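(S)-imine reductase (Streptomyces sp. GF3546, PDB 4OQY) probably reduces imines to amines with S selectivity, using NADPH as the hydride donor. Local coordinates at residues Ser182-Asn193 with Thr247-Pro258. Residues are numbered along the deposited sequence; the frame is centred on the assembly and turned at random.
Sequences SYYQTLALGQAN and THQDAGVSTVLP
The last three turns of helix 163-192 pass the C-terminal end of helix 234-251 with short-segment axes 9.9 Å apart at 47°, and Leu189 and Ala192 lie nearest His248 and Ala251. Beyond Ala251 the chain leaves the helix in a Schellman motif at Gly252, then runs back along residues 185-192 to start helix 256-270. Gln185 reaches into this connection: with CG anti to the backbone N (chi1 -177°) and a bend at chi2, its amide arrives beside Ser254. Gln185 NE2 donates to Ser254 O at 2.8 Å, somewhat out of the carbonyl plane. OE1 accepts from a water that also bonds Ser254 OG and, as acceptor, Leu257 N; together these bonds set which end of the amide is oxygen and which nitrogen. The amide stands nearly upright to the His248 imidazole, their planes 80° apart, while Gln185 CG lies 3.5 Å from His248 CE1. Pro258, its side chain coming toward that of Gln185 from the opposite direction, sets CD near the amide carbon. Shortening Gln185 to an alanine is likely to leave Ser254 O without its side-chain donor and the water short of an acceptor, opening a gap beside His248. Leu189 crosses His248 at about a right angle, CB and CD2 both against His248 CE1, and its CD1 touches Ala251 CB at 3.5 Å. Val253 CG1 packs 3.7 Å from Ala192 CB, and CG2 comes in at the edge of the His248 ring. Asn193 ND2 bonds back to Leu189 O at 3.0 Å, its OD1 bonding Arg101 of the second subunit; His248 NE2 pairs with Thr174 of that subunit. A helix thus packs against a helix-turn-helix connection in the all-helical C-terminal domain of the reductive aminase-like family, forming part of the dimer interface.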
ATOM      1  N   SER B 182      -0.812   2.609  -6.253  1.00 20.51           N
ATOM      2  CA  SER B 182      -2.086   1.892  -6.184  1.00 20.57           C
ATOM      3  C   SER B 182      -3.211   2.858  -5.788  1.00 21.04           C
ATOM      4  O   SER B 182      -4.348   2.736  -6.230  1.00 21.16           O
ATOM      5  CB  SER B 182      -2.001   0.721  -5.217  1.00 20.42           C
ATOM      6  OG  SER B 182      -2.043   1.124  -3.867  1.00 20.67           O
ATOM      7  N   TYR B 183      -2.837   3.839  -4.987  1.00 21.20           N
ATOM      8  CA  TYR B 183      -3.737   4.901  -4.545  1.00 21.86           C
ATOM      9  C   TYR B 183      -4.146   5.740  -5.746  1.00 22.20           C
ATOM     10  O   TYR B 183      -5.322   5.864  -6.061  1.00 22.54           O
ATOM     11  CB  TYR B 183      -2.982   5.713  -3.521  1.00 21.92           C
ATOM     12  CG  TYR B 183      -3.648   6.926  -2.994  1.00 22.56           C
ATOM     13  CD1 TYR B 183      -4.556   6.803  -1.975  1.00 23.08           C
ATOM     14  CD2 TYR B 183      -3.325   8.203  -3.458  1.00 22.85           C
ATOM     15  CE1 TYR B 183      -5.157   7.909  -1.420  1.00 23.69           C
ATOM     16  CE2 TYR B 183      -3.937   9.332  -2.905  1.00 23.59           C
ATOM     17  CZ  TYR B 183      -4.855   9.158  -1.895  1.00 23.99           C
ATOM     18  OH  TYR B 183      -5.506  10.231  -1.304  1.00 25.04           O
ATOM     19  N   TYR B 184      -3.168   6.216  -6.503  1.00 22.22           N
ATOM     20  CA  TYR B 184      -3.473   6.916  -7.754  1.00 22.68           C
ATOM     21  C   TYR B 184      -4.269   6.097  -8.786  1.00 22.52           C
ATOM     22  O   TYR B 184      -5.118   6.647  -9.490  1.00 22.78           O
ATOM     23  CB  TYR B 184      -2.188   7.447  -8.400  1.00 22.75           C
ATOM     24  CG  TYR B 184      -1.502   8.513  -7.579  1.00 23.21           C
ATOM     25  CD1 TYR B 184      -2.232   9.415  -6.791  1.00 23.93           C
ATOM     26  CD2 TYR B 184      -0.136   8.642  -7.612  1.00 23.10           C
ATOM     27  CE1 TYR B 184      -1.589  10.382  -6.028  1.00 24.32           C
ATOM     28  CE2 TYR B 184       0.504   9.605  -6.875  1.00 23.48           C
ATOM     29  CZ  TYR B 184      -0.225  10.466  -6.084  1.00 24.05           C
ATOM     30  OH  TYR B 184       0.457  11.424  -5.391  1.00 24.68           O
ATOM     31  N   GLN B 185      -3.993   4.795  -8.854  1.00 21.95           N
ATOM     32  CA  GLN B 185      -4.663   3.882  -9.767  1.00 21.91           C
ATOM     33  C   GLN B 185      -6.151   3.865  -9.460  1.00 22.29           C
ATOM     34  O   GLN B 185      -6.976   3.880 -10.351  1.00 22.50           O
ATOM     35  CB  GLN B 185      -4.038   2.469  -9.646  1.00 21.36           C
ATOM     36  CG  GLN B 185      -4.591   1.414 -10.594  1.00 21.31           C
ATOM     37  CD  GLN B 185      -4.057   1.522 -12.019  1.00 21.34           C
ATOM     38  OE1 GLN B 185      -2.889   1.808 -12.240  1.00 21.14           O
ATOM     39  NE2 GLN B 185      -4.930   1.300 -12.982  1.00 21.57           N
ATOM     40  N   THR B 186      -6.480   3.857  -8.176  1.00 22.41           N
ATOM     41  CA  THR B 186      -7.839   3.851  -7.743  1.00 22.85           C
ATOM     42  C   THR B 186      -8.558   5.153  -8.118  1.00 23.48           C
ATOM     43  O   THR B 186      -9.744   5.149  -8.464  1.00 23.85           O
ATOM     44  CB  THR B 186      -7.823   3.667  -6.203  1.00 22.88           C
ATOM     45  OG1 THR B 186      -7.653   2.273  -5.890  1.00 22.51           O
ATOM     46  CG2 THR B 186      -9.026   4.183  -5.588  1.00 23.53           C
ATOM     47  N   LEU B 187      -7.841   6.268  -8.041  1.00 23.58           N
ATOM     48  CA  LEU B 187      -8.451   7.554  -8.350  1.00 24.26           C
ATOM     49  C   LEU B 187      -8.706   7.631  -9.863  1.00 24.49           C
ATOM     50  O   LEU B 187      -9.737   8.129 -10.302  1.00 25.19           O
ATOM     51  CB  LEU B 187      -7.576   8.704  -7.849  1.00 24.36           C
ATOM     52  CG  LEU B 187      -7.375   8.819  -6.322  1.00 24.33           C
ATOM     53  CD1 LEU B 187      -6.455   9.993  -6.005  1.00 24.43           C
ATOM     54  CD2 LEU B 187      -8.685   8.963  -5.555  1.00 24.94           C
ATOM     55  N   ALA B 188      -7.786   7.075 -10.647  1.00 24.00           N
ATOM     56  CA  ALA B 188      -7.979   6.946 -12.081  1.00 24.23           C
ATOM     57  C   ALA B 188      -9.200   6.084 -12.389  1.00 24.43           C
ATOM     58  O   ALA B 188     -10.059   6.485 -13.165  1.00 25.03           O
ATOM     59  CB  ALA B 188      -6.735   6.346 -12.735  1.00 23.65           C
ATOM     60  N   LEU B 189      -9.267   4.907 -11.770  1.00 24.12           N
ATOM     61  CA  LEU B 189     -10.409   4.003 -11.932  1.00 24.37           C
ATOM     62  C   LEU B 189     -11.715   4.708 -11.551  1.00 25.35           C
ATOM     63  O   LEU B 189     -12.711   4.605 -12.253  1.00 25.72           O
ATOM     64  CB  LEU B 189     -10.224   2.720 -11.102  1.00 23.67           C
ATOM     65  CG  LEU B 189     -11.416   1.752 -11.070  1.00 23.67           C
ATOM     66  CD1 LEU B 189     -11.588   1.080 -12.427  1.00 23.65           C
ATOM     67  CD2 LEU B 189     -11.277   0.716  -9.959  1.00 23.19           C
ATOM     68  N   GLY B 190     -11.707   5.422 -10.436  1.00 26.03           N
ATOM     69  CA  GLY B 190     -12.889   6.186 -10.032  1.00 27.22           C
ATOM     70  C   GLY B 190     -13.353   7.146 -11.119  1.00 28.40           C
ATOM     71  O   GLY B 190     -14.534   7.167 -11.499  1.00 28.98           O
ATOM     72  N   GLN B 191     -12.421   7.939 -11.639  1.00 29.14           N
ATOM     73  CA  GLN B 191     -12.770   8.948 -12.644  1.00 30.53           C
ATOM     74  C   GLN B 191     -13.318   8.324 -13.899  1.00 30.68           C
ATOM     75  O   GLN B 191     -14.277   8.826 -14.464  1.00 31.40           O
ATOM     76  CB  GLN B 191     -11.585   9.842 -12.975  1.00 31.16           C
ATOM     77  CG  GLN B 191     -11.345  10.865 -11.885  1.00 32.12           C
ATOM     78  CD  GLN B 191     -10.073  11.667 -12.072  1.00 32.81           C
ATOM     79  OE1 GLN B 191      -9.345  11.497 -13.042  1.00 33.37           O
ATOM     80  NE2 GLN B 191      -9.805  12.558 -11.119  1.00 33.60           N
ATOM     81  N   ALA B 192     -12.746   7.202 -14.304  1.00 30.06           N
ATOM     82  CA  ALA B 192     -13.226   6.489 -15.473  1.00 30.40           C
ATOM     83  C   ALA B 192     -14.634   5.927 -15.273  1.00 31.04           C
ATOM     84  O   ALA B 192     -15.270   5.512 -16.241  1.00 31.46           O
ATOM     85  CB  ALA B 192     -12.265   5.360 -15.830  1.00 29.57           C
ATOM     86  N   ASN B 193     -15.106   5.884 -14.020  1.00 31.33           N
ATOM     87  CA  ASN B 193     -16.451   5.389 -13.673  1.00 31.78           C
ATOM     88  C   ASN B 193     -17.354   6.518 -13.195  1.00 32.90           C
ATOM     89  O   ASN B 193     -18.394   6.274 -12.588  1.00 33.59           O
ATOM     90  CB  ASN B 193     -16.368   4.306 -12.586  1.00 31.22           C
ATOM     91  CG  ASN B 193     -16.016   2.937 -13.142  1.00 30.56           C
ATOM     92  OD1 ASN B 193     -16.892   2.189 -13.576  1.00 30.81           O
ATOM     93  ND2 ASN B 193     -14.731   2.606 -13.142  1.00 30.02           N
ATOM     94  N   THR B 247     -11.402  -5.241 -13.949  1.00 20.63           N
ATOM     95  CA  THR B 247     -12.030  -3.954 -13.628  1.00 20.64           C
ATOM     96  C   THR B 247     -11.280  -2.784 -14.254  1.00 21.14           C
ATOM     97  O   THR B 247     -11.886  -1.919 -14.884  1.00 21.68           O
ATOM     98  CB  THR B 247     -12.105  -3.789 -12.107  1.00 20.01           C
ATOM     99  OG1 THR B 247     -12.903  -4.850 -11.575  1.00 19.63           O
ATOM    100  CG2 THR B 247     -12.707  -2.448 -11.734  1.00 20.24           C
ATOM    101  N   HIS B 248      -9.959  -2.766 -14.095  1.00 21.10           N
ATOM    102  CA  HIS B 248      -9.149  -1.717 -14.712  1.00 21.79           C
ATOM    103  C   HIS B 248      -9.116  -1.788 -16.241  1.00 22.76           C
ATOM    104  O   HIS B 248      -9.169  -0.755 -16.907  1.00 23.28           O
ATOM    105  CB  HIS B 248      -7.735  -1.693 -14.142  1.00 21.46           C
ATOM    106  CG  HIS B 248      -7.701  -1.329 -12.693  1.00 20.88           C
ATOM    107  ND1 HIS B 248      -7.807  -0.029 -12.248  1.00 21.14           N
ATOM    108  CD2 HIS B 248      -7.659  -2.100 -11.583  1.00 20.26           C
ATOM    109  CE1 HIS B 248      -7.792  -0.014 -10.928  1.00 20.61           C
ATOM    110  NE2 HIS B 248      -7.699  -1.258 -10.501  1.00 20.07           N
ATOM    111  N   GLN B 249      -9.049  -2.994 -16.795  1.00 23.23           N
ATOM    112  CA  GLN B 249      -9.136  -3.183 -18.259  1.00 24.34           C
ATOM    113  C   GLN B 249     -10.454  -2.639 -18.791  1.00 24.80           C
ATOM    114  O   GLN B 249     -10.471  -1.808 -19.682  1.00 25.50           O
ATOM    115  CB  GLN B 249      -9.026  -4.661 -18.619  1.00 24.73           C
ATOM    116  CG  GLN B 249      -7.665  -5.251 -18.323  1.00 24.91           C
ATOM    117  CD  GLN B 249      -7.587  -6.747 -18.619  1.00 25.44           C
ATOM    118  OE1 GLN B 249      -8.569  -7.481 -18.458  1.00 25.91           O
ATOM    119  NE2 GLN B 249      -6.411  -7.207 -19.007  1.00 25.92           N
ATOM    120  N   ASP B 250     -11.562  -3.070 -18.185  1.00 24.49           N
ATOM    121  CA  ASP B 250     -12.903  -2.599 -18.570  1.00 25.05           C
ATOM    122  C   ASP B 250     -13.039  -1.068 -18.487  1.00 25.32           C
ATOM    123  O   ASP B 250     -13.730  -0.454 -19.297  1.00 26.17           O
ATOM    124  CB  ASP B 250     -13.979  -3.211 -17.662  1.00 24.56           C
ATOM    125  CG  ASP B 250     -14.158  -4.703 -17.858  1.00 24.56           C
ATOM    126  OD1 ASP B 250     -13.673  -5.275 -18.871  1.00 25.20           O
ATOM    127  OD2 ASP B 250     -14.796  -5.311 -16.971  1.00 24.17           O
ATOM    128  N   ALA B 251     -12.369  -0.452 -17.519  1.00 24.66           N
ATOM    129  CA  ALA B 251     -12.506   0.986 -17.310  1.00 24.98           C
ATOM    130  C   ALA B 251     -11.688   1.814 -18.304  1.00 25.81           C
ATOM    131  O   ALA B 251     -11.891   3.017 -18.408  1.00 26.45           O
ATOM    132  CB  ALA B 251     -12.125   1.348 -15.889  1.00 24.27           C
ATOM    133  N   GLY B 252     -10.776   1.176 -19.037  1.00 25.84           N
ATOM    134  CA  GLY B 252      -9.965   1.868 -20.020  1.00 26.68           C
ATOM    135  C   GLY B 252      -8.773   2.604 -19.448  1.00 26.45           C
ATOM    136  O   GLY B 252      -8.152   3.397 -20.140  1.00 27.48           O
ATOM    137  N   VAL B 253      -8.435   2.351 -18.193  1.00 25.37           N
ATOM    138  CA  VAL B 253      -7.304   3.021 -17.561  1.00 25.09           C
ATOM    139  C   VAL B 253      -6.039   2.192 -17.752  1.00 24.68           C
ATOM    140  O   VAL B 253      -6.081   1.112 -18.327  1.00 24.61           O
ATOM    141  CB  VAL B 253      -7.566   3.277 -16.052  1.00 24.31           C
ATOM    142  CG1 VAL B 253      -8.755   4.200 -15.879  1.00 24.70           C
ATOM    143  CG2 VAL B 253      -7.766   1.980 -15.291  1.00 23.30           C
ATOM    144  N   SER B 254      -4.907   2.710 -17.290  1.00 24.50           N
ATOM    145  CA  SER B 254      -3.640   1.975 -17.379  1.00 24.14           C
ATOM    146  C   SER B 254      -3.776   0.640 -16.678  1.00 23.09           C
ATOM    147  O   SER B 254      -4.391   0.564 -15.619  1.00 22.35           O
ATOM    148  CB  SER B 254      -2.510   2.780 -16.718  1.00 24.14           C
ATOM    149  OG  SER B 254      -1.327   2.016 -16.598  1.00 23.90           O
ATOM    150  N   THR B 255      -3.181  -0.406 -17.251  1.00 22.94           N
ATOM    151  CA  THR B 255      -3.154  -1.699 -16.588  1.00 22.12           C
ATOM    152  C   THR B 255      -1.769  -2.174 -16.192  1.00 21.73           C
ATOM    153  O   THR B 255      -1.643  -3.294 -15.741  1.00 21.19           O
ATOM    154  CB  THR B 255      -3.835  -2.800 -17.417  1.00 22.38           C
ATOM    155  OG1 THR B 255      -3.226  -2.891 -18.697  1.00 23.26           O
ATOM    156  CG2 THR B 255      -5.286  -2.502 -17.578  1.00 22.53           C
ATOM    157  N   VAL B 256      -0.762  -1.305 -16.260  1.00 22.01           N
ATOM    158  CA  VAL B 256       0.627  -1.692 -15.988  1.00 21.96           C
ATOM    159  C   VAL B 256       0.746  -2.273 -14.585  1.00 21.15           C
ATOM    160  O   VAL B 256       1.296  -3.371 -14.357  1.00 20.94           O
ATOM    161  CB  VAL B 256       1.606  -0.502 -16.199  1.00 22.50           C
ATOM    162  CG1 VAL B 256       3.002  -0.838 -15.688  1.00 22.42           C
ATOM    163  CG2 VAL B 256       1.675  -0.135 -17.681  1.00 23.45           C
ATOM    164  N   LEU B 257       0.191  -1.553 -13.628  1.00 20.69           N
ATOM    165  CA  LEU B 257       0.283  -1.992 -12.262  1.00 20.07           C
ATOM    166  C   LEU B 257      -0.572  -3.238 -11.917  1.00 19.47           C
ATOM    167  O   LEU B 257      -0.041  -4.225 -11.420  1.00 19.18           O
ATOM    168  CB  LEU B 257      -0.035  -0.818 -11.329  1.00 20.07           C
ATOM    169  CG  LEU B 257       0.165  -1.101  -9.855  1.00 19.73           C
ATOM    170  CD1 LEU B 257       1.633  -1.368  -9.552  1.00 19.89           C
ATOM    171  CD2 LEU B 257      -0.363   0.088  -9.056  1.00 19.87           C
ATOM    172  N   PRO B 258      -1.891  -3.197 -12.156  1.00 19.28           N
ATOM    173  CA  PRO B 258      -2.627  -4.435 -11.877  1.00 18.81           C
ATOM    174  C   PRO B 258      -2.157  -5.638 -12.742  1.00 18.98           C
ATOM    175  O   PRO B 258      -2.270  -6.769 -12.304  1.00 18.76           O
ATOM    176  CB  PRO B 258      -4.077  -4.086 -12.182  1.00 18.83           C
ATOM    177  CG  PRO B 258      -4.051  -2.819 -12.953  1.00 19.42           C
ATOM    178  CD  PRO B 258      -2.747  -2.128 -12.689  1.00 19.59           C
TER
HETATM  179  O   HOH W   1      -1.151   0.850 -14.149  1.00 19.53           O